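Local coordinates for uncharacterized protein (Tetranychus urticae, PDB 5UK3), which is a cyanase that probably catalyses the reaction of cyanate with bicarbonate to give ammonia and carbon dioxide, at residues K31-V44 with Q62-S74. Sequence-based numbering, arbitrary orientation.
Sequences KGLTYQQMAQLLSV and QLAHRICDTLGIS
Leu42 and Arg66 run alongside each other head to tail, with Leu42 CD2 above one face of the guanidinium, off its centre, and 3.7 Å from Arg66 NE. The other methyl, Leu42 CD1, crosses to Ile67 CG1 at 3.9 Å, so the leucine fork divides between an exposed charged chain and a buried aliphatic one. Val44 and Leu42 also meet Leu63, whose CD1 is 4.3 Å from Val44 CG1. One turn beyond Arg66, Thr70 sets its methyl between Leu33, Met38 and Leu41; CG2 lies 4.1 Å from Leu33 CD1. With OG1 beside the backbone N (chi1 -57°), its hydroxyl turns back to donate to Arg66 O at 2.7 Å, while Thr70 N reaches the same oxygen from the other face of the carbonyl plane. A serine here would probably keep that bond but lose the methyl, opening a gap beside Leu33, Met38 and Leu41. Helices 35-42 and 62-70 run at 132° to each other, their axes 11.0 Å apart, within the N-terminal helical domain, which belongs to the helix-turn-helix clan. The buried Met38 bends at chi3 (68°), laying CE 3.8 Å from Leu71 CD2 as the two chains cross at about a right angle. Lys28 of helix 23-31 touches both Met38 and Leu71; Leu49 of helix 46-53 packs on Met38, and Leu81 of helix 78-82 on Ile67. At the start of helix 35-42, Thr34 and Gln37 form a capping box, and Tyr35 N makes a hydrogen bond to Glu118 OE1 of a second subunit.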
ATOM      1  N   LYS I  31     -27.023  32.873   5.413  1.00104.21           N
ATOM      2  CA  LYS I  31     -27.269  34.087   4.644  1.00108.07           C
ATOM      3  C   LYS I  31     -27.819  33.845   3.227  1.00101.36           C
ATOM      4  O   LYS I  31     -28.284  34.794   2.584  1.00 96.45           O
ATOM      5  CB  LYS I  31     -25.981  34.929   4.544  1.00114.94           C
ATOM      6  CG  LYS I  31     -25.414  35.403   5.873  1.00120.87           C
ATOM      7  CD  LYS I  31     -26.250  36.547   6.408  1.00131.36           C
ATOM      8  CE  LYS I  31     -25.789  37.093   7.755  1.00138.15           C
ATOM      9  NZ  LYS I  31     -25.180  38.456   7.605  1.00143.96           N
ATOM     10  N   GLY I  32     -27.737  32.609   2.734  1.00 95.41           N
ATOM     11  CA  GLY I  32     -28.153  32.281   1.364  1.00 95.19           C
ATOM     12  C   GLY I  32     -27.194  32.811   0.296  1.00 91.63           C
ATOM     13  O   GLY I  32     -27.612  33.088  -0.824  1.00 92.33           O
ATOM     14  N   LEU I  33     -25.921  32.974   0.666  1.00 86.51           N
ATOM     15  CA  LEU I  33     -24.874  33.458  -0.238  1.00 83.27           C
ATOM     16  C   LEU I  33     -24.263  32.345  -1.073  1.00 78.68           C
ATOM     17  O   LEU I  33     -24.000  31.246  -0.556  1.00 81.32           O
ATOM     18  CB  LEU I  33     -23.748  34.097   0.562  1.00 84.54           C
ATOM     19  CG  LEU I  33     -23.980  35.536   1.016  1.00 90.41           C
ATOM     20  CD1 LEU I  33     -22.965  35.911   2.083  1.00 91.81           C
ATOM     21  CD2 LEU I  33     -23.888  36.504  -0.167  1.00 93.53           C
ATOM     22  N   THR I  34     -24.062  32.601  -2.364  1.00 71.19           N
ATOM     23  CA  THR I  34     -23.340  31.663  -3.200  1.00 67.64           C
ATOM     24  C   THR I  34     -21.861  32.055  -3.204  1.00 64.04           C
ATOM     25  O   THR I  34     -21.521  33.181  -2.880  1.00 59.50           O
ATOM     26  CB  THR I  34     -23.856  31.644  -4.639  1.00 68.35           C
ATOM     27  OG1 THR I  34     -23.719  32.940  -5.211  1.00 68.40           O
ATOM     28  CG2 THR I  34     -25.292  31.195  -4.690  1.00 69.51           C
ATOM     29  N   TYR I  35     -20.984  31.089  -3.504  1.00 62.31           N
ATOM     30  CA  TYR I  35     -19.551  31.344  -3.593  1.00 57.81           C
ATOM     31  C   TYR I  35     -19.316  32.401  -4.670  1.00 58.16           C
ATOM     32  O   TYR I  35     -18.529  33.310  -4.462  1.00 55.53           O
ATOM     33  CB  TYR I  35     -18.770  30.066  -3.870  1.00 57.35           C
ATOM     34  CG  TYR I  35     -18.759  29.025  -2.781  1.00 56.86           C
ATOM     35  CD1 TYR I  35     -18.001  29.203  -1.594  1.00 56.47           C
ATOM     36  CD2 TYR I  35     -19.480  27.849  -2.930  1.00 58.22           C
ATOM     37  CE1 TYR I  35     -17.976  28.251  -0.561  1.00 56.02           C
ATOM     38  CE2 TYR I  35     -19.452  26.881  -1.942  1.00 61.86           C
ATOM     39  CZ  TYR I  35     -18.682  27.083  -0.738  1.00 62.27           C
ATOM     40  OH  TYR I  35     -18.666  26.043   0.199  1.00 62.43           O
ATOM     41  N   GLN I  36     -20.016  32.289  -5.799  1.00 61.95           N
ATOM     42  CA  GLN I  36     -20.007  33.339  -6.847  1.00 66.06           C
ATOM     43  C   GLN I  36     -20.271  34.741  -6.317  1.00 63.59           C
ATOM     44  O   GLN I  36     -19.496  35.662  -6.534  1.00 61.95           O
ATOM     45  CB  GLN I  36     -21.092  33.013  -7.871  1.00 75.22           C
ATOM     46  CG  GLN I  36     -21.238  33.976  -9.054  1.00 80.28           C
ATOM     47  CD  GLN I  36     -20.049  33.916  -9.969  1.00 84.45           C
ATOM     48  OE1 GLN I  36     -20.005  33.082 -10.881  1.00 90.97           O
ATOM     49  NE2 GLN I  36     -19.039  34.739  -9.690  1.00 87.28           N
ATOM     50  N   GLN I  37     -21.375  34.892  -5.591  1.00 64.74           N
ATOM     51  CA  GLN I  37     -21.737  36.173  -4.998  1.00 68.05           C
ATOM     52  C   GLN I  37     -20.632  36.720  -4.106  1.00 66.52           C
ATOM     53  O   GLN I  37     -20.275  37.895  -4.213  1.00 67.14           O
ATOM     54  CB  GLN I  37     -23.050  36.088  -4.198  1.00 73.49           C
ATOM     55  CG  GLN I  37     -24.303  36.041  -5.081  1.00 78.09           C
ATOM     56  CD  GLN I  37     -25.545  35.487  -4.373  1.00 83.69           C
ATOM     57  OE1 GLN I  37     -25.538  35.204  -3.156  1.00 87.27           O
ATOM     58  NE2 GLN I  37     -26.617  35.315  -5.136  1.00 84.43           N
ATOM     59  N   MET I  38     -20.126  35.891  -3.195  1.00 65.44           N
ATOM     60  CA  MET I  38     -19.091  36.347  -2.260  1.00 64.67           C
ATOM     61  C   MET I  38     -17.875  36.882  -3.013  1.00 61.31           C
ATOM     62  O   MET I  38     -17.254  37.822  -2.600  1.00 55.31           O
ATOM     63  CB  MET I  38     -18.688  35.216  -1.311  1.00 65.46           C
ATOM     64  CG  MET I  38     -19.723  34.901  -0.267  1.00 68.62           C
ATOM     65  SD  MET I  38     -19.093  33.704   0.916  1.00 76.69           S
ATOM     66  CE  MET I  38     -17.817  34.636   1.790  1.00 77.33           C
ATOM     67  N   ALA I  39     -17.497  36.163  -4.050  1.00 59.97           N
ATOM     68  CA  ALA I  39     -16.312  36.486  -4.817  1.00 61.44           C
ATOM     69  C   ALA I  39     -16.475  37.804  -5.534  1.00 64.55           C
ATOM     70  O   ALA I  39     -15.562  38.592  -5.585  1.00 66.28           O
ATOM     71  CB  ALA I  39     -16.041  35.376  -5.812  1.00 63.05           C
ATOM     72  N   GLN I  40     -17.653  38.041  -6.078  1.00 68.40           N
ATOM     73  CA  GLN I  40     -17.889  39.269  -6.779  1.00 71.37           C
ATOM     74  C   GLN I  40     -17.922  40.442  -5.843  1.00 69.54           C
ATOM     75  O   GLN I  40     -17.481  41.512  -6.213  1.00 72.58           O
ATOM     76  CB  GLN I  40     -19.160  39.153  -7.552  1.00 78.34           C
ATOM     77  CG  GLN I  40     -19.341  40.068  -8.728  1.00 86.08           C
ATOM     78  CD  GLN I  40     -20.329  39.419  -9.700  1.00 98.07           C
ATOM     79  OE1 GLN I  40     -20.736  38.223  -9.539  1.00 96.63           O
ATOM     80  NE2 GLN I  40     -20.761  40.198 -10.698  1.00106.15           N
ATOM     81  N   LEU I  41     -18.474  40.270  -4.654  1.00 70.20           N
ATOM     82  CA  LEU I  41     -18.519  41.364  -3.696  1.00 70.14           C
ATOM     83  C   LEU I  41     -17.129  41.751  -3.229  1.00 63.49           C
ATOM     84  O   LEU I  41     -16.826  42.918  -3.049  1.00 60.85           O
ATOM     85  CB  LEU I  41     -19.399  41.013  -2.507  1.00 77.38           C
ATOM     86  CG  LEU I  41     -20.869  40.824  -2.850  1.00 84.09           C
ATOM     87  CD1 LEU I  41     -21.619  40.334  -1.623  1.00 85.02           C
ATOM     88  CD2 LEU I  41     -21.453  42.131  -3.351  1.00 94.46           C
ATOM     89  N   LEU I  42     -16.293  40.746  -3.026  1.00 59.55           N
ATOM     90  CA  LEU I  42     -14.940  40.949  -2.551  1.00 59.35           C
ATOM     91  C   LEU I  42     -13.880  41.192  -3.623  1.00 61.90           C
ATOM     92  O   LEU I  42     -12.742  41.488  -3.290  1.00 60.12           O
ATOM     93  CB  LEU I  42     -14.530  39.748  -1.696  1.00 57.57           C
ATOM     94  CG  LEU I  42     -15.399  39.594  -0.419  1.00 56.51           C
ATOM     95  CD1 LEU I  42     -15.325  38.218   0.176  1.00 55.67           C
ATOM     96  CD2 LEU I  42     -14.986  40.583   0.634  1.00 57.72           C
ATOM     97  N   SER I  43     -14.251  41.070  -4.909  1.00 65.51           N
ATOM     98  CA  SER I  43     -13.333  41.247  -6.062  1.00 64.86           C
ATOM     99  C   SER I  43     -12.135  40.300  -6.051  1.00 63.76           C
ATOM    100  O   SER I  43     -10.995  40.737  -6.159  1.00 67.53           O
ATOM    101  CB  SER I  43     -12.868  42.701  -6.168  1.00 68.04           C
ATOM    102  OG  SER I  43     -13.963  43.543  -6.526  1.00 73.78           O
ATOM    103  N   VAL I  44     -12.405  39.008  -5.858  1.00 60.22           N
ATOM    104  CA  VAL I  44     -11.376  37.968  -5.808  1.00 57.87           C
ATOM    105  C   VAL I  44     -11.823  36.731  -6.593  1.00 58.18           C
ATOM    106  O   VAL I  44     -13.009  36.566  -6.886  1.00 56.91           O
ATOM    107  CB  VAL I  44     -11.050  37.530  -4.370  1.00 56.88           C
ATOM    108  CG1 VAL I  44     -10.480  38.678  -3.571  1.00 56.63           C
ATOM    109  CG2 VAL I  44     -12.277  36.942  -3.657  1.00 56.04           C
ATOM    110  N   GLN I  62      -6.851  42.301   6.196  1.00 76.28           N
ATOM    111  CA  GLN I  62      -7.873  43.194   5.684  1.00 75.96           C
ATOM    112  C   GLN I  62      -8.960  42.454   4.874  1.00 69.90           C
ATOM    113  O   GLN I  62     -10.145  42.711   5.062  1.00 72.18           O
ATOM    114  CB  GLN I  62      -7.263  44.377   4.978  1.00 86.87           C
ATOM    115  CG  GLN I  62      -6.989  44.204   3.485  1.00104.06           C
ATOM    116  CD  GLN I  62      -6.389  45.467   2.860  1.00114.22           C
ATOM    117  OE1 GLN I  62      -6.642  46.579   3.338  1.00117.01           O
ATOM    118  NE2 GLN I  62      -5.567  45.293   1.814  1.00113.67           N
ATOM    119  N   LEU I  63      -8.596  41.488   4.041  1.00 64.38           N
ATOM    120  CA  LEU I  63      -9.612  40.670   3.405  1.00 61.27           C
ATOM    121  C   LEU I  63     -10.350  39.811   4.422  1.00 59.06           C
ATOM    122  O   LEU I  63     -11.562  39.586   4.320  1.00 57.40           O
ATOM    123  CB  LEU I  63      -9.022  39.772   2.310  1.00 64.06           C
ATOM    124  CG  LEU I  63     -10.076  39.138   1.383  1.00 62.34           C
ATOM    125  CD1 LEU I  63     -10.595  40.154   0.416  1.00 61.79           C
ATOM    126  CD2 LEU I  63      -9.527  37.934   0.645  1.00 63.78           C
ATOM    127  N   ALA I  64      -9.621  39.262   5.376  1.00 59.01           N
ATOM    128  CA  ALA I  64     -10.243  38.441   6.413  1.00 57.21           C
ATOM    129  C   ALA I  64     -11.367  39.195   7.115  1.00 59.20           C
ATOM    130  O   ALA I  64     -12.440  38.612   7.341  1.00 57.45           O
ATOM    131  CB  ALA I  64      -9.198  37.952   7.398  1.00 57.20           C
ATOM    132  N   HIS I  65     -11.119  40.457   7.492  1.00 61.91           N
ATOM    133  CA  HIS I  65     -12.165  41.273   8.150  1.00 64.50           C
ATOM    134  C   HIS I  65     -13.380  41.427   7.244  1.00 60.58           C
ATOM    135  O   HIS I  65     -14.505  41.226   7.651  1.00 61.79           O
ATOM    136  CB  HIS I  65     -11.674  42.661   8.575  1.00 68.14           C
ATOM    137  CG  HIS I  65     -10.803  42.672   9.789  1.00 74.93           C
ATOM    138  ND1 HIS I  65     -11.145  42.031  10.964  1.00 76.94           N
ATOM    139  CD2 HIS I  65      -9.633  43.315  10.038  1.00 80.46           C
ATOM    140  CE1 HIS I  65     -10.202  42.232  11.868  1.00 81.48           C
ATOM    141  NE2 HIS I  65      -9.271  43.004  11.331  1.00 86.34           N
ATOM    142  N   ARG I  66     -13.122  41.714   5.997  1.00 60.24           N
ATOM    143  CA  ARG I  66     -14.191  41.834   5.000  1.00 60.97           C
ATOM    144  C   ARG I  66     -14.997  40.557   4.770  1.00 59.59           C
ATOM    145  O   ARG I  66     -16.204  40.629   4.605  1.00 57.47           O
ATOM    146  CB  ARG I  66     -13.617  42.295   3.658  1.00 60.29           C
ATOM    147  CG  ARG I  66     -13.664  43.766   3.475  1.00 63.58           C
ATOM    148  CD  ARG I  66     -13.270  44.084   2.129  1.00 64.83           C
ATOM    149  NE  ARG I  66     -14.360  44.196   1.196  1.00 67.81           N
ATOM    150  CZ  ARG I  66     -14.170  44.371  -0.092  1.00 72.73           C
ATOM    151  NH1 ARG I  66     -15.210  44.434  -0.905  1.00 75.85           N
ATOM    152  NH2 ARG I  66     -12.922  44.529  -0.578  1.00 76.76           N
ATOM    153  N   ILE I  67     -14.324  39.407   4.749  1.00 58.27           N
ATOM    154  CA  ILE I  67     -15.029  38.124   4.685  1.00 58.20           C
ATOM    155  C   ILE I  67     -15.974  37.997   5.882  1.00 57.99           C
ATOM    156  O   ILE I  67     -17.124  37.624   5.741  1.00 58.20           O
ATOM    157  CB  ILE I  67     -14.037  36.921   4.617  1.00 57.98           C
ATOM    158  CG1 ILE I  67     -13.393  36.870   3.249  1.00 57.95           C
ATOM    159  CG2 ILE I  67     -14.731  35.595   4.878  1.00 57.89           C
ATOM    160  CD1 ILE I  67     -12.114  36.054   3.184  1.00 59.71           C
ATOM    161  N   CYS I  68     -15.468  38.298   7.066  1.00 58.08           N
ATOM    162  CA  CYS I  68     -16.285  38.210   8.242  1.00 60.28           C
ATOM    163  C   CYS I  68     -17.558  39.054   8.170  1.00 61.08           C
ATOM    164  O   CYS I  68     -18.595  38.669   8.652  1.00 61.62           O
ATOM    165  CB  CYS I  68     -15.443  38.552   9.479  1.00 65.10           C
ATOM    166  SG  CYS I  68     -14.145  37.330   9.811  1.00 68.03           S
ATOM    167  N   ASP I  69     -17.457  40.260   7.677  1.00 63.85           N
ATOM    168  CA  ASP I  69     -18.627  41.106   7.530  1.00 67.66           C
ATOM    169  C   ASP I  69     -19.608  40.607   6.528  1.00 63.36           C
ATOM    170  O   ASP I  69     -20.801  40.853   6.661  1.00 62.32           O
ATOM    171  CB  ASP I  69     -18.086  42.440   6.954  1.00 73.72           C
ATOM    172  CG  ASP I  69     -17.517  43.382   7.997  1.00 82.73           C
ATOM    173  OD1 ASP I  69     -17.454  42.937   9.169  1.00 89.06           O
ATOM    174  OD2 ASP I  69     -17.050  44.518   7.598  1.00 93.92           O
ATOM    175  N   THR I  70     -19.083  40.073   5.443  1.00 62.60           N
ATOM    176  CA  THR I  70     -19.899  39.565   4.377  1.00 64.53           C
ATOM    177  C   THR I  70     -20.768  38.416   4.893  1.00 65.84           C
ATOM    178  O   THR I  70     -21.973  38.368   4.601  1.00 69.10           O
ATOM    179  CB  THR I  70     -19.013  39.091   3.244  1.00 64.37           C
ATOM    180  OG1 THR I  70     -18.189  40.182   2.816  1.00 67.06           O
ATOM    181  CG2 THR I  70     -19.850  38.584   2.080  1.00 65.56           C
ATOM    182  N   LEU I  71     -20.160  37.548   5.687  1.00 65.70           N
ATOM    183  CA  LEU I  71     -20.867  36.534   6.445  1.00 69.10           C
ATOM    184  C   LEU I  71     -21.408  37.159   7.732  1.00 77.20           C
ATOM    185  O   LEU I  71     -21.177  38.352   8.055  1.00 83.81           O
ATOM    186  CB  LEU I  71     -19.918  35.418   6.782  1.00 69.81           C
ATOM    187  CG  LEU I  71     -19.216  34.760   5.569  1.00 72.53           C
ATOM    188  CD1 LEU I  71     -18.098  33.820   5.993  1.00 72.23           C
ATOM    189  CD2 LEU I  71     -20.202  34.002   4.704  1.00 74.82           C
ATOM    190  N   GLY I  72     -22.172  36.403   8.486  1.00 81.95           N
ATOM    191  CA  GLY I  72     -22.703  36.958   9.768  1.00 86.40           C
ATOM    192  C   GLY I  72     -21.675  37.307  10.823  1.00 78.90           C
ATOM    193  O   GLY I  72     -21.963  38.088  11.711  1.00 86.00           O
ATOM    194  N   ILE I  73     -20.479  36.746  10.703  1.00 74.38           N
ATOM    195  CA  ILE I  73     -19.613  36.486  11.854  1.00 77.82           C
ATOM    196  C   ILE I  73     -18.738  37.626  12.369  1.00 74.30           C
ATOM    197  O   ILE I  73     -18.577  38.650  11.714  1.00 73.44           O
ATOM    198  CB  ILE I  73     -18.682  35.276  11.616  1.00 79.51           C
ATOM    199  CG1 ILE I  73     -17.782  35.516  10.449  1.00 83.67           C
ATOM    200  CG2 ILE I  73     -19.480  34.002  11.381  1.00 80.66           C
ATOM    201  CD1 ILE I  73     -16.731  34.459  10.331  1.00 89.57           C
ATOM    202  N   SER I  74     -18.242  37.438  13.584  1.00 73.74           N
ATOM    203  CA  SER I  74     -17.423  38.420  14.266  1.00 76.13           C
ATOM    204  C   SER I  74     -16.026  38.556  13.699  1.00 76.67           C
ATOM    205  O   SER I  74     -15.453  37.602  13.199  1.00 79.72           O
ATOM    206  CB  SER I  74     -17.351  38.096  15.751  1.00 79.35           C
ATOM    207  OG  SER I  74     -16.662  39.112  16.449  1.00 86.01           O
TER